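Local atomic coordinates of acidocalcisomal pyrophosphatase (Trypanosoma brucei brucei, PDB entry 5CUY), a protein that probably hydrolyses inorganic pyrophosphate to phosphate with the help of magnesium ions. Residues S180-Y185 and F246-Q251; W233-F238 and P258-H263. The protein carries 1 engineered substitution. One frame throughout, in Å; residues are numbered along the deposited sequence.

Interaction 1. Residues S180-Y185 and F246-Q251; sequences SYRVLY and FNPIKQ
R182 lies alongside K250 on one face of the sheet, where two antiparallel strands run with their short axes 4.9 Å apart. From CB, which sits near the carbonyl oxygen of I249, its CG turns beside the backbone N (chi1 -71°), and a bend at chi2 (-71°) carries CD and the guanidinium alongside K250 CB. CD then lies 3.5 Å from I249 O and borders the P248 ring, while NE comes 3.6 Å from K250 CB, which lies over one face of the guanidinium, toward its rim. At the tip NH1 donates to Y181 O at 2.7 Å, from above the carbonyl plane, and to P179 O, while NH2 is salt-bridged to E244; together these would hold the group's rotation. Y181 O also accepts a bond from a water weakly held by Q251 N. V183 and I249 form a hydrogen-bonded pair: V183 N to I249 O and I249 N to V183 O are both 3.0 Å long. Beside it, L184 CD2 packs 3.5 Å from P248 CB, and I249 CD1 meets the edge of the Y185 ring, whose OH is bonded to G308 O. Such reciprocal bonding is typical of an antiparallel beta-sheet, here joining strand 182-189 to strand 249-254.

Interaction 2. Residues W233-F238 and P258-H263; sequences WTRAKF and PRFYKH
The Y261 ring takes K237 CE over one face, 4.0 Å from the ring centroid and 24° off the normal, a CH-pi contact displaced toward the CD1-CE1 rim. W364 meets the same ring edge-to-face. The F260 ring is approached differently: R235 O lies at its edge, near the ring plane, whereas A236 CA approaches obliquely, and A236 CB lies 3.7 Å from F260 CE2. The guanidinium of R235 is turned 52° from the F260 plane, and the two side chains cross at about a right angle, with R235 CG against F260 CD2.

K237 reaches Y261 because its chain is extended beyond CG, running past R259 O and the CA of F260. The backbones are bridged at A236 and F260. Y261 N donates to R235 O at 3.0 Å, and K237 N donates to R259 O at 3.2 Å. F260 CA adds a bent, much weaker CA-H...O contact of 3.1 Å to R235 O.

R235 NE is salt-bridged to D265, and its NH2 is hydrogen-bonded to H263 O of the third subunit. F260 packs on A66 of the second subunit.

K237 NZ and R259 NH1 are only 3.8 Å apart, and their like charges probably raise the local positive potential; D252, a long and weak ion-pair partner of R259 NE, would offset part of it. The chemistry therefore implies a division of labour: backbone bonds set the alignment of the two loops, while the aliphatic part of K237 supplies dispersion contact to Y261, whose side chain lies about 8 Å from those of the magnesium ligands D296 and D328.

How the interactions relate
Interaction 1 is buried within the antiparallel sheet, whereas interaction 2 is partly buried and joins two loops, one leading into strand 238-240 and the other following strand 257-258. Strand 249-254 connects them, since it pairs with 182-189, 238-240 and 257-258. The centres lie about 17 Å apart, yet the contacts meet: Q251 OE1 and Y181 CE2 pack on F238 CE2 at 3.6 and 3.7 Å. In 180-185/246-251 a reciprocal strand pair carries aliphatic packing; in 233-238/258-263 a single bridge is supplemented by a CH-pi contact, with two like charges close by. Both touch the second subunit, but interaction 2 also reaches the third and fourth.

Interaction 1. Residues S180-Y185 and F246-Q251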
ATOM      1  N   SER D 180       5.812  21.233  34.793  1.00 36.99           N
ATOM      2  CA  SER D 180       5.597  22.385  33.949  1.00 37.82           C
ATOM      3  C   SER D 180       5.111  22.008  32.567  1.00 39.40           C
ATOM      4  O   SER D 180       4.463  22.807  31.897  1.00 40.03           O
ATOM      5  CB  SER D 180       6.879  23.204  33.823  1.00 37.30           C
ATOM      6  OG  SER D 180       7.905  22.441  33.211  1.00 38.03           O
ATOM      7  N   TYR D 181       5.409  20.791  32.138  1.00 38.44           N
ATOM      8  CA  TYR D 181       5.008  20.373  30.800  1.00 37.41           C
ATOM      9  C   TYR D 181       3.499  20.512  30.432  1.00 34.81           C
ATOM     10  O   TYR D 181       2.593  20.128  31.161  1.00 34.22           O
ATOM     11  CB  TYR D 181       5.505  18.943  30.565  1.00 35.93           C
ATOM     12  CG  TYR D 181       5.375  18.523  29.148  1.00 37.23           C
ATOM     13  CD1 TYR D 181       6.205  19.042  28.162  1.00 36.27           C
ATOM     14  CD2 TYR D 181       4.349  17.661  28.766  1.00 40.37           C
ATOM     15  CE1 TYR D 181       6.004  18.719  26.824  1.00 39.35           C
ATOM     16  CE2 TYR D 181       4.131  17.322  27.423  1.00 40.84           C
ATOM     17  CZ  TYR D 181       4.950  17.857  26.464  1.00 41.96           C
ATOM     18  OH  TYR D 181       4.646  17.568  25.157  1.00 43.43           O
ATOM     19  N   ARG D 182       3.248  21.086  29.281  1.00 32.28           N
ATOM     20  CA  ARG D 182       1.896  21.249  28.823  1.00 32.27           C
ATOM     21  C   ARG D 182       1.937  21.344  27.314  1.00 34.05           C
ATOM     22  O   ARG D 182       2.867  21.921  26.748  1.00 33.59           O
ATOM     23  CB  ARG D 182       1.277  22.536  29.358  1.00 31.12           C
ATOM     24  CG  ARG D 182       0.961  22.559  30.844  1.00 31.90           C
ATOM     25  CD  ARG D 182      -0.213  21.653  31.187  1.00 32.08           C
ATOM     26  NE  ARG D 182      -0.594  21.699  32.595  1.00 33.43           N
ATOM     27  CZ  ARG D 182       0.205  21.412  33.632  1.00 33.79           C
ATOM     28  NH1 ARG D 182       1.487  21.044  33.442  1.00 32.19           N
ATOM     29  NH2 ARG D 182      -0.294  21.477  34.869  1.00 26.86           N
ATOM     30  N   VAL D 183       0.935  20.763  26.652  1.00 35.87           N
ATOM     31  CA  VAL D 183       0.804  20.883  25.204  1.00 34.11           C
ATOM     32  C   VAL D 183      -0.447  21.750  25.047  1.00 34.18           C
ATOM     33  O   VAL D 183      -1.515  21.360  25.497  1.00 33.59           O
ATOM     34  CB  VAL D 183       0.563  19.542  24.570  1.00 34.91           C
ATOM     35  CG1 VAL D 183       0.270  19.721  23.076  1.00 36.47           C
ATOM     36  CG2 VAL D 183       1.771  18.661  24.767  1.00 35.58           C
ATOM     37  N   LEU D 184      -0.306  22.934  24.451  1.00 34.80           N
ATOM     38  CA  LEU D 184      -1.436  23.855  24.246  1.00 35.87           C
ATOM     39  C   LEU D 184      -1.958  23.869  22.800  1.00 34.65           C
ATOM     40  O   LEU D 184      -1.235  23.536  21.880  1.00 35.25           O
ATOM     41  CB  LEU D 184      -1.047  25.284  24.646  1.00 35.96           C
ATOM     42  CG  LEU D 184      -0.299  25.560  25.968  1.00 36.88           C
ATOM     43  CD1 LEU D 184      -0.566  26.990  26.409  1.00 36.17           C
ATOM     44  CD2 LEU D 184      -0.749  24.643  27.038  1.00 34.52           C
ATOM     45  N   TYR D 185      -3.209  24.276  22.606  1.00 34.04           N
ATOM     46  CA  TYR D 185      -3.807  24.328  21.271  1.00 32.29           C
ATOM     47  C   TYR D 185      -4.343  25.668  20.837  1.00 32.76           C
ATOM     48  O   TYR D 185      -4.886  26.437  21.633  1.00 33.91           O
ATOM     49  CB  TYR D 185      -4.963  23.339  21.158  1.00 33.79           C
ATOM     50  CG  TYR D 185      -4.571  21.906  21.362  1.00 32.52           C
ATOM     51  CD1 TYR D 185      -4.247  21.426  22.636  1.00 33.85           C
ATOM     52  CD2 TYR D 185      -4.451  21.051  20.283  1.00 31.62           C
ATOM     53  CE1 TYR D 185      -3.811  20.124  22.812  1.00 32.70           C
ATOM     54  CE2 TYR D 185      -4.015  19.774  20.454  1.00 32.23           C
ATOM     55  CZ  TYR D 185      -3.704  19.317  21.719  1.00 31.10           C
ATOM     56  OH  TYR D 185      -3.350  18.014  21.879  1.00 33.42           O
ATOM     57  N   PHE D 246      -8.695  25.639  29.201  1.00 41.82           N
ATOM     58  CA  PHE D 246      -8.357  25.357  27.793  1.00 39.74           C
ATOM     59  C   PHE D 246      -7.887  23.906  27.658  1.00 39.04           C
ATOM     60  O   PHE D 246      -7.305  23.500  26.648  1.00 38.94           O
ATOM     61  CB  PHE D 246      -7.317  26.342  27.246  1.00 38.90           C
ATOM     62  CG  PHE D 246      -7.910  27.669  26.829  1.00 40.39           C
ATOM     63  CD1 PHE D 246      -8.975  27.709  25.924  1.00 39.41           C
ATOM     64  CD2 PHE D 246      -7.468  28.861  27.402  1.00 38.83           C
ATOM     65  CE1 PHE D 246      -9.597  28.898  25.609  1.00 40.37           C
ATOM     66  CE2 PHE D 246      -8.082  30.060  27.091  1.00 39.84           C
ATOM     67  CZ  PHE D 246      -9.160  30.079  26.190  1.00 39.97           C
ATOM     68  N   ASN D 247      -8.173  23.132  28.697  1.00 37.20           N
ATOM     69  CA  ASN D 247      -7.840  21.717  28.755  1.00 37.70           C
ATOM     70  C   ASN D 247      -6.676  21.269  27.898  1.00 38.02           C
ATOM     71  O   ASN D 247      -6.861  20.538  26.946  1.00 39.04           O
ATOM     72  CB  ASN D 247      -9.052  20.827  28.397  1.00 35.49           C
ATOM     73  CG  ASN D 247     -10.362  21.405  28.874  1.00 34.50           C
ATOM     74  OD1 ASN D 247     -11.105  21.989  28.081  1.00 34.62           O
ATOM     75  ND2 ASN D 247     -10.647  21.265  30.172  1.00 31.91           N
ATOM     76  N   PRO D 248      -5.460  21.725  28.222  1.00 38.51           N
ATOM     77  CA  PRO D 248      -4.249  21.357  27.500  1.00 36.69           C
ATOM     78  C   PRO D 248      -3.824  19.973  27.988  1.00 37.25           C
ATOM     79  O   PRO D 248      -4.260  19.501  29.056  1.00 37.23           O
ATOM     80  CB  PRO D 248      -3.262  22.373  27.995  1.00 38.21           C
ATOM     81  CG  PRO D 248      -3.688  22.508  29.447  1.00 36.88           C
ATOM     82  CD  PRO D 248      -5.150  22.720  29.271  1.00 37.77           C
ATOM     83  N   ILE D 249      -2.950  19.318  27.242  1.00 36.80           N
ATOM     84  CA  ILE D 249      -2.479  18.032  27.700  1.00 37.70           C
ATOM     85  C   ILE D 249      -1.420  18.277  28.784  1.00 39.06           C
ATOM     86  O   ILE D 249      -0.644  19.231  28.672  1.00 39.65           O
ATOM     87  CB  ILE D 249      -1.902  17.229  26.548  1.00 37.06           C
ATOM     88  CG1 ILE D 249      -3.074  16.680  25.731  1.00 38.92           C
ATOM     89  CG2 ILE D 249      -1.030  16.093  27.077  1.00 35.30           C
ATOM     90  CD1 ILE D 249      -2.707  16.114  24.464  1.00 36.59           C
ATOM     91  N   LYS D 250      -1.449  17.471  29.854  1.00 38.55           N
ATOM     92  CA  LYS D 250      -0.467  17.567  30.933  1.00 39.37           C
ATOM     93  C   LYS D 250       0.018  16.169  31.232  1.00 38.83           C
ATOM     94  O   LYS D 250      -0.678  15.199  30.969  1.00 40.25           O
ATOM     95  CB  LYS D 250      -1.054  18.191  32.213  1.00 40.19           C
ATOM     96  CG  LYS D 250      -2.363  17.636  32.626  1.00 41.66           C
ATOM     97  CD  LYS D 250      -2.275  16.855  33.883  1.00 44.38           C
ATOM     98  CE  LYS D 250      -2.592  17.722  35.097  1.00 48.63           C
ATOM     99  NZ  LYS D 250      -3.199  16.949  36.265  1.00 52.20           N
ATOM    100  N   GLN D 251       1.232  16.064  31.733  1.00 36.75           N
ATOM    101  CA  GLN D 251       1.788  14.790  32.075  1.00 36.20           C
ATOM    102  C   GLN D 251       1.241  14.374  33.458  1.00 37.58           C
ATOM    103  O   GLN D 251       0.798  15.213  34.256  1.00 36.69           O
ATOM    104  CB  GLN D 251       3.300  14.897  32.107  1.00 33.76           C
ATOM    105  CG  GLN D 251       3.992  13.630  32.449  1.00 34.04           C
ATOM    106  CD  GLN D 251       5.397  13.602  31.888  1.00 36.92           C
ATOM    107  OE1 GLN D 251       5.911  14.622  31.420  1.00 36.93           O
ATOM    108  NE2 GLN D 251       6.032  12.433  31.926  1.00 37.99           N
TER
HETATM  109  O   HOH W   1       3.225  18.359  33.125  1.00 42.02           O

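Interaction 2. Residues W233-F238 and P258-H263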
ATOM      1  N   TRP D 233       4.238   2.593  21.569  1.00 28.82           N
ATOM      2  CA  TRP D 233       5.496   2.142  22.151  1.00 30.66           C
ATOM      3  C   TRP D 233       6.054   2.930  23.334  1.00 32.35           C
ATOM      4  O   TRP D 233       7.266   2.862  23.594  1.00 33.21           O
ATOM      5  CB  TRP D 233       6.585   2.052  21.101  1.00 26.67           C
ATOM      6  CG  TRP D 233       6.150   1.304  19.904  1.00 27.32           C
ATOM      7  CD1 TRP D 233       5.484   0.116  19.871  1.00 27.42           C
ATOM      8  CD2 TRP D 233       6.410   1.651  18.551  1.00 26.14           C
ATOM      9  NE1 TRP D 233       5.320  -0.306  18.574  1.00 27.41           N
ATOM     10  CE2 TRP D 233       5.883   0.615  17.743  1.00 26.50           C
ATOM     11  CE3 TRP D 233       7.036   2.742  17.938  1.00 26.52           C
ATOM     12  CZ2 TRP D 233       5.964   0.631  16.378  1.00 26.63           C
ATOM     13  CZ3 TRP D 233       7.118   2.771  16.576  1.00 28.77           C
ATOM     14  CH2 TRP D 233       6.583   1.719  15.800  1.00 30.64           C
ATOM     15  N   THR D 234       5.196   3.666  24.039  1.00 31.09           N
ATOM     16  CA  THR D 234       5.648   4.432  25.183  1.00 31.63           C
ATOM     17  C   THR D 234       4.844   4.031  26.437  1.00 31.80           C
ATOM     18  O   THR D 234       3.842   3.314  26.329  1.00 31.78           O
ATOM     19  CB  THR D 234       5.543   5.945  24.903  1.00 32.57           C
ATOM     20  OG1 THR D 234       4.187   6.320  24.619  1.00 38.52           O
ATOM     21  CG2 THR D 234       6.361   6.287  23.738  1.00 33.48           C
ATOM     22  N   ARG D 235       5.275   4.460  27.619  1.00 29.90           N
ATOM     23  CA  ARG D 235       4.541   4.082  28.804  1.00 30.06           C
ATOM     24  C   ARG D 235       4.389   5.214  29.812  1.00 31.05           C
ATOM     25  O   ARG D 235       3.896   5.018  30.915  1.00 30.93           O
ATOM     26  CB  ARG D 235       5.199   2.875  29.464  1.00 29.14           C
ATOM     27  CG  ARG D 235       6.477   3.215  30.201  1.00 31.08           C
ATOM     28  CD  ARG D 235       7.042   2.000  30.850  1.00 32.60           C
ATOM     29  NE  ARG D 235       7.418   1.000  29.858  1.00 34.17           N
ATOM     30  CZ  ARG D 235       7.551  -0.292  30.127  1.00 34.92           C
ATOM     31  NH1 ARG D 235       7.322  -0.718  31.375  1.00 33.35           N
ATOM     32  NH2 ARG D 235       7.919  -1.136  29.157  1.00 32.36           N
ATOM     33  N   ALA D 236       4.826   6.404  29.429  1.00 32.97           N
ATOM     34  CA  ALA D 236       4.697   7.593  30.277  1.00 32.65           C
ATOM     35  C   ALA D 236       3.281   8.145  30.140  1.00 32.76           C
ATOM     36  O   ALA D 236       2.798   8.434  29.036  1.00 34.57           O
ATOM     37  CB  ALA D 236       5.722   8.645  29.868  1.00 31.59           C
ATOM     38  N   LYS D 237       2.624   8.308  31.273  1.00 33.48           N
ATOM     39  CA  LYS D 237       1.251   8.763  31.289  1.00 34.73           C
ATOM     40  C   LYS D 237       1.024  10.250  31.044  1.00 35.55           C
ATOM     41  O   LYS D 237       1.596  11.090  31.746  1.00 38.83           O
ATOM     42  CB  LYS D 237       0.602   8.380  32.619  1.00 35.14           C
ATOM     43  CG  LYS D 237       0.479   6.874  32.934  1.00 36.19           C
ATOM     44  CD  LYS D 237      -0.437   6.729  34.150  1.00 38.68           C
ATOM     45  CE  LYS D 237      -0.909   5.299  34.469  1.00 41.01           C
ATOM     46  NZ  LYS D 237      -1.828   5.344  35.696  1.00 41.17           N
ATOM     47  N   PHE D 238       0.190  10.569  30.050  1.00 34.92           N
ATOM     48  CA  PHE D 238      -0.197  11.957  29.743  1.00 34.02           C
ATOM     49  C   PHE D 238      -1.716  11.949  29.608  1.00 33.71           C
ATOM     50  O   PHE D 238      -2.287  10.905  29.364  1.00 32.58           O
ATOM     51  CB  PHE D 238       0.386  12.429  28.419  1.00 33.02           C
ATOM     52  CG  PHE D 238       1.859  12.513  28.404  1.00 34.25           C
ATOM     53  CD1 PHE D 238       2.628  11.389  28.111  1.00 35.52           C
ATOM     54  CD2 PHE D 238       2.500  13.721  28.650  1.00 33.66           C
ATOM     55  CE1 PHE D 238       4.024  11.487  28.062  1.00 36.00           C
ATOM     56  CE2 PHE D 238       3.897  13.827  28.600  1.00 34.14           C
ATOM     57  CZ  PHE D 238       4.653  12.720  28.307  1.00 34.88           C
ATOM     58  N   PRO D 258       6.996  11.466  37.853  1.00 40.47           N
ATOM     59  CA  PRO D 258       6.138  11.130  36.716  1.00 39.62           C
ATOM     60  C   PRO D 258       5.609   9.706  36.850  1.00 38.65           C
ATOM     61  O   PRO D 258       6.312   8.831  37.311  1.00 39.88           O
ATOM     62  CB  PRO D 258       7.074  11.252  35.507  1.00 38.19           C
ATOM     63  CG  PRO D 258       8.370  11.769  36.044  1.00 38.88           C
ATOM     64  CD  PRO D 258       8.412  11.366  37.486  1.00 39.31           C
ATOM     65  N   ARG D 259       4.377   9.476  36.426  1.00 39.00           N
ATOM     66  CA  ARG D 259       3.763   8.157  36.488  1.00 39.26           C
ATOM     67  C   ARG D 259       3.857   7.401  35.159  1.00 38.36           C
ATOM     68  O   ARG D 259       4.000   8.001  34.093  1.00 38.29           O
ATOM     69  CB  ARG D 259       2.312   8.304  36.852  1.00 43.25           C
ATOM     70  CG  ARG D 259       2.065   8.917  38.197  1.00 48.93           C
ATOM     71  CD  ARG D 259       1.013   8.099  38.863  1.00 53.95           C
ATOM     72  NE  ARG D 259      -0.054   8.900  39.433  1.00 60.11           N
ATOM     73  CZ  ARG D 259      -1.321   8.495  39.496  1.00 63.66           C
ATOM     74  NH1 ARG D 259      -1.665   7.298  39.001  1.00 63.64           N
ATOM     75  NH2 ARG D 259      -2.237   9.270  40.083  1.00 66.03           N
ATOM     76  N   PHE D 260       3.758   6.078  35.222  1.00 36.51           N
ATOM     77  CA  PHE D 260       3.880   5.241  34.036  1.00 34.96           C
ATOM     78  C   PHE D 260       3.039   4.002  34.177  1.00 36.37           C
ATOM     79  O   PHE D 260       2.662   3.642  35.292  1.00 38.91           O
ATOM     80  CB  PHE D 260       5.317   4.762  33.877  1.00 31.59           C
ATOM     81  CG  PHE D 260       6.318   5.853  33.853  1.00 29.38           C
ATOM     82  CD1 PHE D 260       6.753   6.442  35.030  1.00 27.27           C
ATOM     83  CD2 PHE D 260       6.841   6.287  32.649  1.00 27.35           C
ATOM     84  CE1 PHE D 260       7.702   7.440  35.006  1.00 27.63           C
ATOM     85  CE2 PHE D 260       7.786   7.281  32.608  1.00 26.91           C
ATOM     86  CZ  PHE D 260       8.228   7.862  33.782  1.00 28.66           C
ATOM     87  N   TYR D 261       2.730   3.350  33.058  1.00 35.75           N
ATOM     88  CA  TYR D 261       2.025   2.075  33.125  1.00 35.65           C
ATOM     89  C   TYR D 261       3.130   1.054  33.553  1.00 35.45           C
ATOM     90  O   TYR D 261       4.164   0.961  32.899  1.00 35.41           O
ATOM     91  CB  TYR D 261       1.474   1.730  31.745  1.00 34.32           C
ATOM     92  CG  TYR D 261       0.236   2.474  31.423  1.00 33.55           C
ATOM     93  CD1 TYR D 261      -0.912   2.298  32.178  1.00 36.17           C
ATOM     94  CD2 TYR D 261       0.188   3.354  30.368  1.00 34.47           C
ATOM     95  CE1 TYR D 261      -2.096   2.987  31.885  1.00 35.94           C
ATOM     96  CE2 TYR D 261      -0.989   4.047  30.070  1.00 36.16           C
ATOM     97  CZ  TYR D 261      -2.119   3.852  30.842  1.00 37.13           C
ATOM     98  OH  TYR D 261      -3.270   4.544  30.583  1.00 42.37           O
ATOM     99  N   LYS D 262       2.961   0.297  34.632  1.00 36.48           N
ATOM    100  CA  LYS D 262       4.067  -0.600  34.978  1.00 38.01           C
ATOM    101  C   LYS D 262       4.116  -1.918  34.212  1.00 37.26           C
ATOM    102  O   LYS D 262       5.179  -2.512  34.019  1.00 37.80           O
ATOM    103  CB  LYS D 262       4.114  -0.828  36.495  1.00 40.65           C
ATOM    104  CG  LYS D 262       4.632   0.384  37.287  1.00 45.62           C
ATOM    105  CD  LYS D 262       5.907   0.983  36.670  1.00 47.49           C
ATOM    106  CE  LYS D 262       6.506   2.150  37.504  1.00 52.58           C
ATOM    107  NZ  LYS D 262       7.370   1.766  38.706  1.00 53.42           N
ATOM    108  N   HIS D 263       2.947  -2.343  33.758  1.00 37.16           N
ATOM    109  CA  HIS D 263       2.765  -3.551  32.977  1.00 36.13           C
ATOM    110  C   HIS D 263       3.665  -3.597  31.731  1.00 35.63           C
ATOM    111  O   HIS D 263       4.174  -4.659  31.360  1.00 36.09           O
ATOM    112  CB  HIS D 263       1.298  -3.650  32.548  1.00 35.98           C
ATOM    113  CG  HIS D 263       1.000  -4.820  31.654  1.00 37.14           C
ATOM    114  ND1 HIS D 263       1.188  -6.130  32.049  1.00 36.86           N
ATOM    115  CD2 HIS D 263       0.491  -4.877  30.399  1.00 37.13           C
ATOM    116  CE1 HIS D 263       0.805  -6.941  31.081  1.00 35.70           C
ATOM    117  NE2 HIS D 263       0.375  -6.208  30.069  1.00 39.14           N
TER